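Local coordinates for protein prolyl oligopeptidase (Novosphingobium capsulatum, PDB 1YR2) that probably cleaves oligopeptides on the carboxyl side of proline, and far less readily of alanine, as a serine endopeptidase of the S9A family, at residues 168-171 / 176-179; 191-196 / 214-219; 668-673 / 683-688; 79-84 / 672-677; 463-468 / 473-478. One frame throughout, in Å; residues are numbered along the deposited sequence.

Interaction 1: 168-171 / 176-179; sequences WAAS and LLAY
Ala-169 and Ala-178 face each other as an antiparallel hydrogen-bonded pair, with Ala-169 N giving its hydrogen to Ala-178 O at 2.9 Å and Ala-178 N returning one to Ala-169 O, while Trp-168 with Tyr-179 and Ala-170 with Leu-177 form the flanking non-hydrogen-bonded pairs. The two strands are the first and second of a four-stranded antiparallel sheet, one blade of the beta-propeller, and run at 162° to each other. On the face that carries Trp-168, Ala-170, Leu-177 and Tyr-179, Leu-177 makes the main apolar contact. Its CG is anti to the backbone N (chi1 -176°), which swings CD1 across toward the other strand; there CD1 lies 3.9 Å from Trp-168 CE3, oblique to the indole, and 4.0 Å from Ala-170 CB. The methyl of Ala-170 suits this place because it leaves room for the branched leucine, and Phe-122 of the strand 120-126 packs on all three residues. Beyond their CB atoms, 4.1 Å apart, the rings of Trp-168 and Tyr-179 diverge. On the other face the small Ala-178 admits Trp-216, whose NE1 is a second donor to Ala-169 O. At the hairpin's turn end, Ser-171 N donates to Leu-176 O. A serine fits because its hydroxyl takes up the second strand's first amide: Leu-176 N reaches Ser-171 OG at 3.1 Å, with an N-H...O angle of 161°.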
# COMPACT_ATOMS: atom_id res chain seq x y z
N TRP A 168 -10.50 -15.57 -11.39
CA TRP A 168 -11.25 -16.83 -11.34
C TRP A 168 -12.58 -16.57 -10.63
O TRP A 168 -12.66 -15.65 -9.86
CB TRP A 168 -10.49 -17.95 -10.65
CG TRP A 168 -10.00 -17.67 -9.28
CD1 TRP A 168 -8.82 -17.14 -8.95
CD2 TRP A 168 -10.71 -17.88 -8.04
NE1 TRP A 168 -8.72 -17.02 -7.59
CE2 TRP A 168 -9.87 -17.45 -7.01
CE3 TRP A 168 -11.93 -18.41 -7.71
CZ2 TRP A 168 -10.20 -17.52 -5.66
CZ3 TRP A 168 -12.29 -18.49 -6.35
CH2 TRP A 168 -11.42 -18.05 -5.35
N ALA A 169 -13.58 -17.39 -10.92
CA ALA A 169 -14.89 -17.31 -10.33
C ALA A 169 -15.49 -18.68 -10.36
O ALA A 169 -15.64 -19.30 -11.42
CB ALA A 169 -15.75 -16.32 -11.07
N ALA A 170 -15.88 -19.16 -9.19
CA ALA A 170 -16.64 -20.39 -9.11
C ALA A 170 -18.12 -20.10 -9.42
O ALA A 170 -18.67 -19.03 -9.05
CB ALA A 170 -16.50 -20.98 -7.76
N SER A 171 -18.79 -21.08 -10.02
CA SER A 171 -20.22 -20.99 -10.27
C SER A 171 -21.03 -20.94 -8.98
O SER A 171 -20.54 -21.26 -7.88
CB SER A 171 -20.69 -22.18 -11.17
OG SER A 171 -20.53 -23.43 -10.53
N LEU A 176 -18.53 -25.70 -11.23
CA LEU A 176 -17.65 -25.28 -12.34
C LEU A 176 -16.88 -24.05 -11.95
O LEU A 176 -17.31 -23.29 -11.07
CB LEU A 176 -18.48 -24.92 -13.58
CG LEU A 176 -19.28 -26.05 -14.17
CD1 LEU A 176 -20.25 -25.45 -15.20
CD2 LEU A 176 -18.35 -27.12 -14.82
N LEU A 177 -15.71 -23.88 -12.54
CA LEU A 177 -14.89 -22.72 -12.29
C LEU A 177 -14.43 -22.13 -13.60
O LEU A 177 -13.97 -22.83 -14.51
CB LEU A 177 -13.73 -23.09 -11.39
CG LEU A 177 -12.86 -21.90 -10.99
CD1 LEU A 177 -12.98 -21.65 -9.56
CD2 LEU A 177 -11.46 -22.14 -11.44
N ALA A 178 -14.59 -20.83 -13.70
CA ALA A 178 -14.19 -20.07 -14.86
C ALA A 178 -12.95 -19.33 -14.47
O ALA A 178 -12.84 -18.84 -13.33
CB ALA A 178 -15.29 -19.08 -15.28
N TYR A 179 -11.99 -19.23 -15.40
CA TYR A 179 -10.82 -18.46 -15.15
C TYR A 179 -10.28 -17.77 -16.37
O TYR A 179 -10.49 -18.23 -17.46
CB TYR A 179 -9.76 -19.31 -14.44
CG TYR A 179 -9.28 -20.45 -15.23
CD1 TYR A 179 -10.03 -21.62 -15.34
CD2 TYR A 179 -8.04 -20.40 -15.83
CE1 TYR A 179 -9.54 -22.70 -16.07
CE2 TYR A 179 -7.59 -21.45 -16.57
CZ TYR A 179 -8.32 -22.60 -16.66
OH TYR A 179 -7.85 -23.67 -17.39

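Interaction 2: 191-196 / 214-219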
# COMPACT_ATOMS: atom_id res chain seq x y z
N VAL A 191 -10.81 -16.84 -21.62
CA VAL A 191 -11.52 -17.41 -20.48
C VAL A 191 -11.71 -18.89 -20.70
O VAL A 191 -12.14 -19.30 -21.73
CB VAL A 191 -12.85 -16.74 -20.25
CG1 VAL A 191 -13.59 -17.40 -19.11
CG2 VAL A 191 -12.62 -15.23 -19.94
N LYS A 192 -11.34 -19.70 -19.72
CA LYS A 192 -11.39 -21.17 -19.80
C LYS A 192 -12.20 -21.64 -18.59
O LYS A 192 -12.51 -20.88 -17.68
CB LYS A 192 -9.98 -21.74 -19.71
CG LYS A 192 -9.12 -21.43 -20.91
CD LYS A 192 -7.76 -22.06 -20.83
CE LYS A 192 -6.87 -21.44 -21.89
NZ LYS A 192 -5.59 -22.17 -22.05
N PHE A 193 -12.51 -22.92 -18.57
CA PHE A 193 -13.35 -23.48 -17.53
C PHE A 193 -12.77 -24.85 -17.11
O PHE A 193 -12.25 -25.62 -17.93
CB PHE A 193 -14.79 -23.66 -18.05
CG PHE A 193 -15.47 -22.38 -18.53
CD1 PHE A 193 -15.26 -21.89 -19.81
CD2 PHE A 193 -16.34 -21.68 -17.68
CE1 PHE A 193 -15.86 -20.72 -20.22
CE2 PHE A 193 -16.99 -20.55 -18.09
CZ PHE A 193 -16.76 -20.05 -19.34
N VAL A 194 -12.93 -25.16 -15.83
CA VAL A 194 -12.59 -26.47 -15.31
C VAL A 194 -13.79 -27.00 -14.49
O VAL A 194 -14.57 -26.23 -13.90
CB VAL A 194 -11.30 -26.36 -14.47
CG1 VAL A 194 -11.48 -25.48 -13.26
CG2 VAL A 194 -10.78 -27.67 -14.05
N GLY A 195 -14.00 -28.32 -14.55
CA GLY A 195 -14.94 -28.99 -13.68
C GLY A 195 -14.28 -29.19 -12.34
O GLY A 195 -13.14 -29.62 -12.21
N VAL A 196 -14.99 -28.84 -11.30
CA VAL A 196 -14.36 -28.79 -10.01
C VAL A 196 -14.15 -30.18 -9.40
O VAL A 196 -13.09 -30.43 -8.80
CB VAL A 196 -15.18 -27.90 -9.05
CG1 VAL A 196 -14.65 -27.97 -7.67
CG2 VAL A 196 -15.15 -26.43 -9.54
N LEU A 214 -15.80 -11.59 -14.48
CA LEU A 214 -16.28 -12.92 -14.74
C LEU A 214 -17.46 -12.98 -13.80
O LEU A 214 -17.30 -12.78 -12.59
CB LEU A 214 -15.25 -13.97 -14.31
CG LEU A 214 -13.93 -13.98 -15.02
CD1 LEU A 214 -13.02 -14.99 -14.37
CD2 LEU A 214 -14.10 -14.25 -16.50
N ALA A 215 -18.64 -13.18 -14.33
CA ALA A 215 -19.81 -13.22 -13.45
C ALA A 215 -20.75 -14.30 -13.90
O ALA A 215 -21.29 -14.25 -15.01
CB ALA A 215 -20.55 -11.90 -13.46
N TRP A 216 -21.00 -15.27 -13.01
CA TRP A 216 -21.87 -16.37 -13.37
C TRP A 216 -23.34 -15.93 -13.29
O TRP A 216 -23.74 -15.21 -12.37
CB TRP A 216 -21.64 -17.55 -12.41
CG TRP A 216 -20.38 -18.32 -12.69
CD1 TRP A 216 -19.13 -18.08 -12.19
CD2 TRP A 216 -20.24 -19.44 -13.57
NE1 TRP A 216 -18.24 -19.01 -12.66
CE2 TRP A 216 -18.89 -19.84 -13.54
CE3 TRP A 216 -21.14 -20.17 -14.35
CZ2 TRP A 216 -18.40 -20.90 -14.28
CZ3 TRP A 216 -20.68 -21.21 -15.08
CH2 TRP A 216 -19.31 -21.60 -15.02
N LEU A 217 -24.11 -16.38 -14.27
CA LEU A 217 -25.54 -16.26 -14.28
C LEU A 217 -26.04 -17.65 -13.99
O LEU A 217 -26.13 -18.49 -14.87
CB LEU A 217 -25.99 -15.75 -15.63
CG LEU A 217 -27.44 -15.34 -15.75
CD1 LEU A 217 -27.65 -13.94 -15.28
CD2 LEU A 217 -27.90 -15.54 -17.20
N GLY A 218 -26.29 -17.92 -12.73
CA GLY A 218 -26.56 -19.27 -12.25
C GLY A 218 -25.38 -20.22 -12.42
O GLY A 218 -24.25 -19.81 -12.17
N ASN A 219 -25.66 -21.48 -12.78
CA ASN A 219 -24.62 -22.52 -12.80
C ASN A 219 -24.07 -22.90 -14.16
O ASN A 219 -23.12 -23.66 -14.21
CB ASN A 219 -25.12 -23.75 -12.06
CG ASN A 219 -25.64 -23.39 -10.67
OD1 ASN A 219 -24.96 -22.71 -9.93
ND2 ASN A 219 -26.82 -23.81 -10.34
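Phe-193 and Trp-216 meet ring against ring. From Phe-193 CB, CG departs anti to the carbonyl carbon (chi1 -59°), which carries the ring away from its own strand and toward 214-219. CD2 is the first ring atom to touch, 4.0 Å from Trp-216 CH2, and CE2, next along the same side, lies equally close to CH2 and 4.1 Å from Trp-216 CZ2. The indole's CH2 comes up at the phenyl edge, near its plane. With the planes at 78° and the centroids 6.0 Å apart, the pair is oblique, and the two side chains run past each other in opposite directions. Both segments belong to the beta-propeller: 191-196 is on the third strand of one blade, and 214-219 holds the short first strand of the next, so large apolar side chains fill the space between two sheets. Leu-222 touches both rings, with the indole NE1 engaged by Ala-169 O. An alanine in place of Phe-193 would probably leave a gap beside Trp-216 CZ2 and CH2 and deprive Leu-222 of a partner. A second apolar contact is made by Val-191, whose CG2 lies 3.9 Å from Leu-214 CD2, with CG1 only slightly farther from the same methyl.

Interaction 3: 668-673 / 683-688; sequences KYTAAL and HLIRIE
The imidazole of His-683 is met at its edge, in plane, by a water that lies 2.9 Å from ND1 and donates to Leu-673 O at 2.6 Å. A polar ring suits this position because it reaches, through the water, a carbonyl near the helix end. Leu-673 O stands oblique to the imidazole, while Leu-673 CB touches His-683 CB at 4.1 Å. Within the helix, one face of the Tyr-669 ring is covered by Leu-673 CG, offset toward the rim. Packing is closest between Thr-670 and Ile-685, whose side chains cross at about a right angle. Thr-670 OG1 lies beside the backbone N (chi1 -63°), which leaves CG2 anti to that N and 3.7 Å from Ile-685 CG2. OG1 itself rests 3.4 Å from Ile-685 CB and is hydrogen-bonded to Ser-666 O one turn earlier, which satisfies the hydroxyl beside an apolar neighbour. A glycine at Thr-670 would probably open a gap over Ile-685 CB and CG2 and leave Ser-666 O without this side-chain bond. The helical segment 668-673 and strand 683-687 run at 156°; helix 664-675 connects parallel strands 649-654 and 683-687 in a beta-alpha-beta unit, the repeating element of an alpha/beta-hydrolase sheet in which 683-687 is one of two edge strands.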
# COMPACT_ATOMS: atom_id res chain seq x y z
N LYS A 668 25.17 15.75 -4.71
CA LYS A 668 25.58 17.13 -4.33
C LYS A 668 25.41 17.34 -2.83
O LYS A 668 26.23 18.01 -2.20
CB LYS A 668 24.74 18.18 -5.07
CG LYS A 668 25.06 18.22 -6.58
CD LYS A 668 24.65 19.56 -7.21
CE LYS A 668 23.26 19.96 -6.83
NZ LYS A 668 22.81 21.13 -7.62
N TYR A 669 24.34 16.77 -2.27
CA TYR A 669 24.07 16.86 -0.84
C TYR A 669 25.18 16.20 -0.03
O TYR A 669 25.64 16.77 0.93
CB TYR A 669 22.71 16.19 -0.52
CG TYR A 669 22.40 16.08 0.91
CD1 TYR A 669 22.01 17.20 1.64
CD2 TYR A 669 22.35 14.85 1.53
CE1 TYR A 669 21.68 17.10 3.01
CE2 TYR A 669 22.02 14.74 2.89
CZ TYR A 669 21.66 15.86 3.61
OH TYR A 669 21.33 15.72 4.94
N THR A 670 25.64 15.04 -0.48
CA THR A 670 26.77 14.35 0.17
C THR A 670 28.08 15.16 0.09
O THR A 670 28.86 15.25 1.04
CB THR A 670 26.96 12.97 -0.52
OG1 THR A 670 25.78 12.17 -0.31
CG2 THR A 670 28.12 12.21 0.15
N ALA A 671 28.36 15.71 -1.08
CA ALA A 671 29.54 16.57 -1.25
C ALA A 671 29.50 17.73 -0.28
O ALA A 671 30.51 18.04 0.33
CB ALA A 671 29.70 17.05 -2.70
N ALA A 672 28.32 18.35 -0.10
CA ALA A 672 28.15 19.45 0.80
C ALA A 672 28.39 19.05 2.25
O ALA A 672 29.16 19.75 2.96
CB ALA A 672 26.72 20.11 0.66
N LEU A 673 27.79 17.93 2.68
CA LEU A 673 28.01 17.43 4.04
C LEU A 673 29.48 17.09 4.32
O LEU A 673 29.97 17.39 5.39
CB LEU A 673 27.22 16.12 4.29
CG LEU A 673 25.71 16.17 4.28
CD1 LEU A 673 25.16 14.80 4.45
CD2 LEU A 673 25.17 17.07 5.40
N HIS A 683 29.45 10.87 7.32
CA HIS A 683 28.46 11.43 6.42
C HIS A 683 28.75 10.82 5.05
O HIS A 683 29.68 11.23 4.33
CB HIS A 683 28.62 12.94 6.44
CG HIS A 683 28.41 13.53 7.81
ND1 HIS A 683 29.19 14.53 8.34
CD2 HIS A 683 27.54 13.17 8.79
CE1 HIS A 683 28.76 14.81 9.57
NE2 HIS A 683 27.77 13.99 9.86
N LEU A 684 28.00 9.75 4.75
CA LEU A 684 28.38 8.79 3.74
C LEU A 684 27.28 8.63 2.73
O LEU A 684 26.14 8.90 3.03
CB LEU A 684 28.59 7.38 4.34
CG LEU A 684 29.64 7.27 5.44
CD1 LEU A 684 29.71 5.81 5.97
CD2 LEU A 684 30.98 7.72 4.96
N ILE A 685 27.65 8.16 1.53
CA ILE A 685 26.64 7.84 0.53
C ILE A 685 26.84 6.41 0.07
O ILE A 685 27.92 6.04 -0.36
CB ILE A 685 26.62 8.87 -0.66
CG1 ILE A 685 25.46 8.55 -1.61
CG2 ILE A 685 27.96 8.85 -1.43
CD1 ILE A 685 25.29 9.51 -2.74
N ARG A 686 25.78 5.61 0.15
CA ARG A 686 25.79 4.23 -0.36
C ARG A 686 25.13 4.25 -1.72
O ARG A 686 23.95 4.58 -1.84
CB ARG A 686 25.04 3.32 0.59
CG ARG A 686 25.00 1.84 0.19
CD ARG A 686 23.99 1.08 1.00
NE ARG A 686 24.11 -0.36 0.79
CZ ARG A 686 23.63 -1.02 -0.28
NH1 ARG A 686 22.96 -0.39 -1.22
NH2 ARG A 686 23.79 -2.34 -0.38
N ILE A 687 25.90 3.94 -2.74
CA ILE A 687 25.44 4.04 -4.10
C ILE A 687 25.34 2.64 -4.71
O ILE A 687 26.36 1.94 -4.85
CB ILE A 687 26.36 4.92 -4.92
CG1 ILE A 687 26.59 6.29 -4.26
CG2 ILE A 687 25.72 5.15 -6.27
CD1 ILE A 687 27.71 7.12 -4.88
N GLU A 688 24.12 2.23 -5.06
CA GLU A 688 23.85 0.88 -5.63
C GLU A 688 23.93 0.87 -7.15
O GLU A 688 23.71 1.91 -7.80
CB GLU A 688 22.46 0.39 -5.16
CG GLU A 688 22.32 -1.16 -5.04
CD GLU A 688 21.45 -1.62 -3.84
OE1 GLU A 688 20.35 -1.02 -3.62
OE2 GLU A 688 21.84 -2.58 -3.11
O HOH W 1 31.36 15.98 7.09

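Interaction 4: 79-84 / 672-677; sequences QAQSAY and ALQTAA
Gln-81 and Gln-674 join two helices, 72-89 and 664-675, by their side-chain amides, linking an N-terminal helix to a helix of the alpha/beta-hydrolase fold far along the chain. Apolar contact is slight and lies beside the pair, where the aliphatic part of Gln-81 rests on Ile-685. The hydrogen bonds carry the link: each amide serves as both donor and acceptor, so the two close a ring of paired N-H...O bonds. Glutamine is suited to this task because it carries both groups on a chain long enough to bridge helices whose CA atoms at these residues are 10.8 Å apart. Gln-674 is extended beyond CG, whereas Gln-81 bends at chi2 (-67°), which turns its amide to meet the other. A further polar link fixes the rotation of the Gln-674 amide, since its NE2 also donates to His-683 O on the neighbouring edge strand. The two amide planes are 38° apart, and the two bonds differ in geometry. Gln-674 NE2 approaches Gln-81 OE1 tilted from its carbonyl plane, at 3.1 Å. The return bond is the shorter: Gln-81 NE2 is 2.9 Å from Gln-674 OE1, in the carbonyl plane and on a lone pair.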
# COMPACT_ATOMS: atom_id res chain seq x y z
N GLN A 79 32.60 6.03 -8.08
CA GLN A 79 33.40 4.83 -7.77
C GLN A 79 34.11 4.97 -6.40
O GLN A 79 34.07 4.05 -5.60
CB GLN A 79 34.42 4.57 -8.91
CG GLN A 79 35.43 3.46 -8.65
CD GLN A 79 36.11 2.97 -9.97
OE1 GLN A 79 35.41 2.58 -10.93
NE2 GLN A 79 37.45 2.98 -10.00
N ALA A 80 34.73 6.14 -6.17
CA ALA A 80 35.43 6.47 -4.92
C ALA A 80 34.49 6.52 -3.70
O ALA A 80 34.79 5.94 -2.66
CB ALA A 80 36.23 7.81 -5.07
N GLN A 81 33.33 7.16 -3.82
CA GLN A 81 32.43 7.27 -2.68
C GLN A 81 31.84 5.89 -2.34
O GLN A 81 31.73 5.51 -1.19
CB GLN A 81 31.26 8.23 -2.98
CG GLN A 81 31.66 9.70 -3.07
CD GLN A 81 32.14 10.32 -1.75
OE1 GLN A 81 31.92 9.74 -0.68
NE2 GLN A 81 32.78 11.50 -1.82
N SER A 82 31.50 5.14 -3.38
CA SER A 82 30.88 3.84 -3.21
C SER A 82 31.83 2.90 -2.51
O SER A 82 31.44 2.18 -1.61
CB SER A 82 30.47 3.26 -4.56
OG SER A 82 29.66 2.11 -4.30
N ALA A 83 33.09 2.89 -2.93
CA ALA A 83 34.07 2.01 -2.32
C ALA A 83 34.38 2.44 -0.88
O ALA A 83 34.51 1.59 0.02
CB ALA A 83 35.35 1.97 -3.16
N TYR A 84 34.45 3.76 -0.67
CA TYR A 84 34.69 4.34 0.64
C TYR A 84 33.57 3.94 1.62
O TYR A 84 33.82 3.59 2.77
CB TYR A 84 34.74 5.87 0.53
CG TYR A 84 35.05 6.57 1.81
CD1 TYR A 84 34.04 6.94 2.67
CD2 TYR A 84 36.36 6.87 2.18
CE1 TYR A 84 34.30 7.60 3.87
CE2 TYR A 84 36.64 7.53 3.37
CZ TYR A 84 35.61 7.90 4.20
OH TYR A 84 35.85 8.52 5.39
N ALA A 672 28.32 18.35 -0.10
CA ALA A 672 28.15 19.45 0.80
C ALA A 672 28.39 19.05 2.25
O ALA A 672 29.16 19.75 2.96
CB ALA A 672 26.72 20.11 0.66
N LEU A 673 27.79 17.93 2.68
CA LEU A 673 28.01 17.43 4.04
C LEU A 673 29.48 17.09 4.32
O LEU A 673 29.97 17.39 5.39
CB LEU A 673 27.22 16.12 4.29
CG LEU A 673 25.71 16.17 4.28
CD1 LEU A 673 25.16 14.80 4.45
CD2 LEU A 673 25.17 17.07 5.40
N GLN A 674 30.16 16.42 3.37
CA GLN A 674 31.55 15.97 3.58
C GLN A 674 32.51 17.17 3.58
O GLN A 674 33.51 17.17 4.26
CB GLN A 674 32.00 14.96 2.54
CG GLN A 674 31.42 13.57 2.74
CD GLN A 674 31.79 12.58 1.68
OE1 GLN A 674 32.51 12.90 0.70
NE2 GLN A 674 31.25 11.34 1.84
N THR A 675 32.16 18.21 2.83
CA THR A 675 32.93 19.45 2.79
C THR A 675 32.71 20.37 4.00
O THR A 675 33.61 21.13 4.36
CB THR A 675 32.55 20.20 1.55
OG1 THR A 675 32.86 19.38 0.42
CG2 THR A 675 33.40 21.54 1.39
N ALA A 676 31.53 20.33 4.60
CA ALA A 676 31.21 21.20 5.73
C ALA A 676 31.90 20.77 7.01
O ALA A 676 32.26 19.63 7.16
CB ALA A 676 29.69 21.27 5.96
N ALA A 677 32.04 21.73 7.93
CA ALA A 677 32.55 21.48 9.28
C ALA A 677 31.41 21.11 10.27
O ALA A 677 30.88 21.97 10.98
CB ALA A 677 33.29 22.73 9.75

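Interaction 5: 463-468 / 473-478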
# COMPACT_ATOMS: atom_id res chain seq x y z
N GLN A 463 -1.04 3.67 19.13
CA GLN A 463 -1.18 4.93 18.44
C GLN A 463 -1.35 6.04 19.45
O GLN A 463 -2.00 5.85 20.46
CB GLN A 463 -2.38 4.92 17.46
CG GLN A 463 -2.61 6.25 16.69
CD GLN A 463 -3.77 6.17 15.71
OE1 GLN A 463 -4.88 5.75 16.08
NE2 GLN A 463 -3.50 6.51 14.44
N VAL A 464 -0.67 7.15 19.23
CA VAL A 464 -0.77 8.32 20.06
C VAL A 464 -1.10 9.50 19.18
O VAL A 464 -1.00 9.44 17.96
CB VAL A 464 0.51 8.59 20.89
CG1 VAL A 464 0.78 7.37 21.79
CG2 VAL A 464 1.73 8.88 20.00
N PHE A 465 -1.49 10.59 19.81
CA PHE A 465 -1.74 11.82 19.08
C PHE A 465 -0.98 12.91 19.81
O PHE A 465 -1.29 13.19 20.96
CB PHE A 465 -3.25 12.11 19.07
CG PHE A 465 -4.06 11.01 18.44
CD1 PHE A 465 -4.51 9.94 19.20
CD2 PHE A 465 -4.37 11.06 17.08
CE1 PHE A 465 -5.25 8.90 18.59
CE2 PHE A 465 -5.07 10.02 16.47
CZ PHE A 465 -5.51 8.94 17.22
N TYR A 466 -0.06 13.60 19.14
CA TYR A 466 0.80 14.57 19.81
C TYR A 466 0.65 15.95 19.16
O TYR A 466 0.44 16.03 17.96
CB TYR A 466 2.26 14.11 19.69
CG TYR A 466 2.78 14.13 18.28
CD1 TYR A 466 3.41 15.29 17.75
CD2 TYR A 466 2.69 13.02 17.45
CE1 TYR A 466 3.91 15.29 16.42
CE2 TYR A 466 3.17 13.04 16.14
CZ TYR A 466 3.75 14.18 15.63
OH TYR A 466 4.25 14.21 14.34
N PRO A 467 0.74 17.03 19.95
CA PRO A 467 0.67 18.39 19.40
C PRO A 467 1.96 18.82 18.67
O PRO A 467 3.09 18.61 19.11
CB PRO A 467 0.31 19.28 20.63
CG PRO A 467 0.89 18.55 21.82
CD PRO A 467 0.98 17.04 21.42
N SER A 468 1.77 19.37 17.47
CA SER A 468 2.83 19.99 16.74
C SER A 468 2.97 21.43 17.28
O SER A 468 2.24 21.82 18.19
CB SER A 468 2.52 19.98 15.24
OG SER A 468 3.61 20.45 14.50
N LYS A 473 -2.96 18.28 16.42
CA LYS A 473 -2.72 16.91 16.87
C LYS A 473 -2.41 16.01 15.69
O LYS A 473 -3.18 15.90 14.76
CB LYS A 473 -3.95 16.36 17.56
CG LYS A 473 -4.38 17.15 18.82
CD LYS A 473 -3.46 16.83 20.03
CE LYS A 473 -4.28 16.92 21.37
NZ LYS A 473 -3.48 17.48 22.51
N VAL A 474 -1.25 15.38 15.74
CA VAL A 474 -0.81 14.53 14.67
C VAL A 474 -0.79 13.11 15.24
O VAL A 474 -0.31 12.87 16.36
CB VAL A 474 0.58 14.89 14.23
CG1 VAL A 474 1.03 14.03 13.06
CG2 VAL A 474 0.66 16.39 13.90
N PRO A 475 -1.29 12.16 14.47
CA PRO A 475 -1.17 10.75 14.87
C PRO A 475 0.24 10.17 14.67
O PRO A 475 0.97 10.52 13.75
CB PRO A 475 -2.18 10.02 13.96
CG PRO A 475 -2.89 11.07 13.17
CD PRO A 475 -1.99 12.31 13.18
N MET A 476 0.63 9.32 15.59
CA MET A 476 1.85 8.52 15.45
C MET A 476 1.61 7.10 15.95
O MET A 476 0.99 6.90 17.00
CB MET A 476 3.00 9.16 16.20
CG MET A 476 4.30 8.36 16.18
SD MET A 476 5.71 9.39 16.66
CE MET A 476 5.17 10.07 18.19
N PHE A 477 2.15 6.13 15.20
CA PHE A 477 2.17 4.72 15.57
C PHE A 477 3.50 4.42 16.22
O PHE A 477 4.54 4.96 15.81
CB PHE A 477 2.08 3.79 14.34
CG PHE A 477 0.81 3.89 13.57
CD1 PHE A 477 -0.39 3.54 14.14
CD2 PHE A 477 0.81 4.37 12.27
CE1 PHE A 477 -1.58 3.68 13.45
CE2 PHE A 477 -0.39 4.49 11.56
CZ PHE A 477 -1.58 4.12 12.15
N ILE A 478 3.47 3.62 17.27
CA ILE A 478 4.69 3.16 17.94
C ILE A 478 4.58 1.66 18.07
O ILE A 478 3.57 1.15 18.59
CB ILE A 478 4.74 3.81 19.34
CG1 ILE A 478 4.87 5.31 19.22
CG2 ILE A 478 5.98 3.30 20.14
CD1 ILE A 478 4.48 6.01 20.47
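Tyr-466 packs tightly over Val-474 on the buried face of this strand pair. Its CG sits between the backbone N and the carbonyl carbon (chi1 67°), which lays the ring over the valine: Val-474 CB stands 3.9 Å from the ring centroid in a CH-pi contact. Met-476 CB comes to the ring edge at 3.9 Å from Tyr-466 CE2, and its SD makes an oblique Met-aromatic contact. Val-464 CG2 extends the layer, 4.0 Å from Ile-478 CD1. Branched and aromatic residues suit this face because helix 544-560 covers it; there Tyr-466 OH is hydrogen-bonded to Asp-550 O. The backbones form an antiparallel beta hairpin at one end of the large mixed sheet of the alpha/beta-hydrolase fold, with paired backbone N-H...O hydrogen bonds between Val-464 and Met-476 and between Tyr-466 and Val-474. The opposite face is looser toward the turn, where Phe-465, Pro-467 and Lys-473 are exposed. Phe-465 CE2 merely leans on Pro-475 CB at 3.8 Å, and the lysine's aliphatic chain passes near Pro-467. Farther along this face the contact closes up again: the Gln-463 amide runs alongside Phe-477, their planes 12° apart, with NE2 3.6 Å from Phe-477 CE1 and hydrogen-bonded to Asp-383 O.

Overall arrangement
From the N terminus, 79-84 opens interaction 4, which closes some 590 residues later at 672-677; interactions 1, 2 and 5 all fall within that span. Interaction 1 closes a short hairpin in a propeller blade, and interaction 2 follows in series, joining that blade to the next; the two touch through backbone hydrogen bonds between neighbouring strands 176-183 and 188-195. Interaction 5, another hairpin, begins one end of the hydrolase sheet, and interaction 3 reaches the far edge strand of the same sheet, their centres about 32 Å apart. Interaction 3 opens on the helix where interaction 4 ends, sharing Ala-672 and Leu-673. Interactions 1 and 3 lie about 54 Å apart between centres, in different domains.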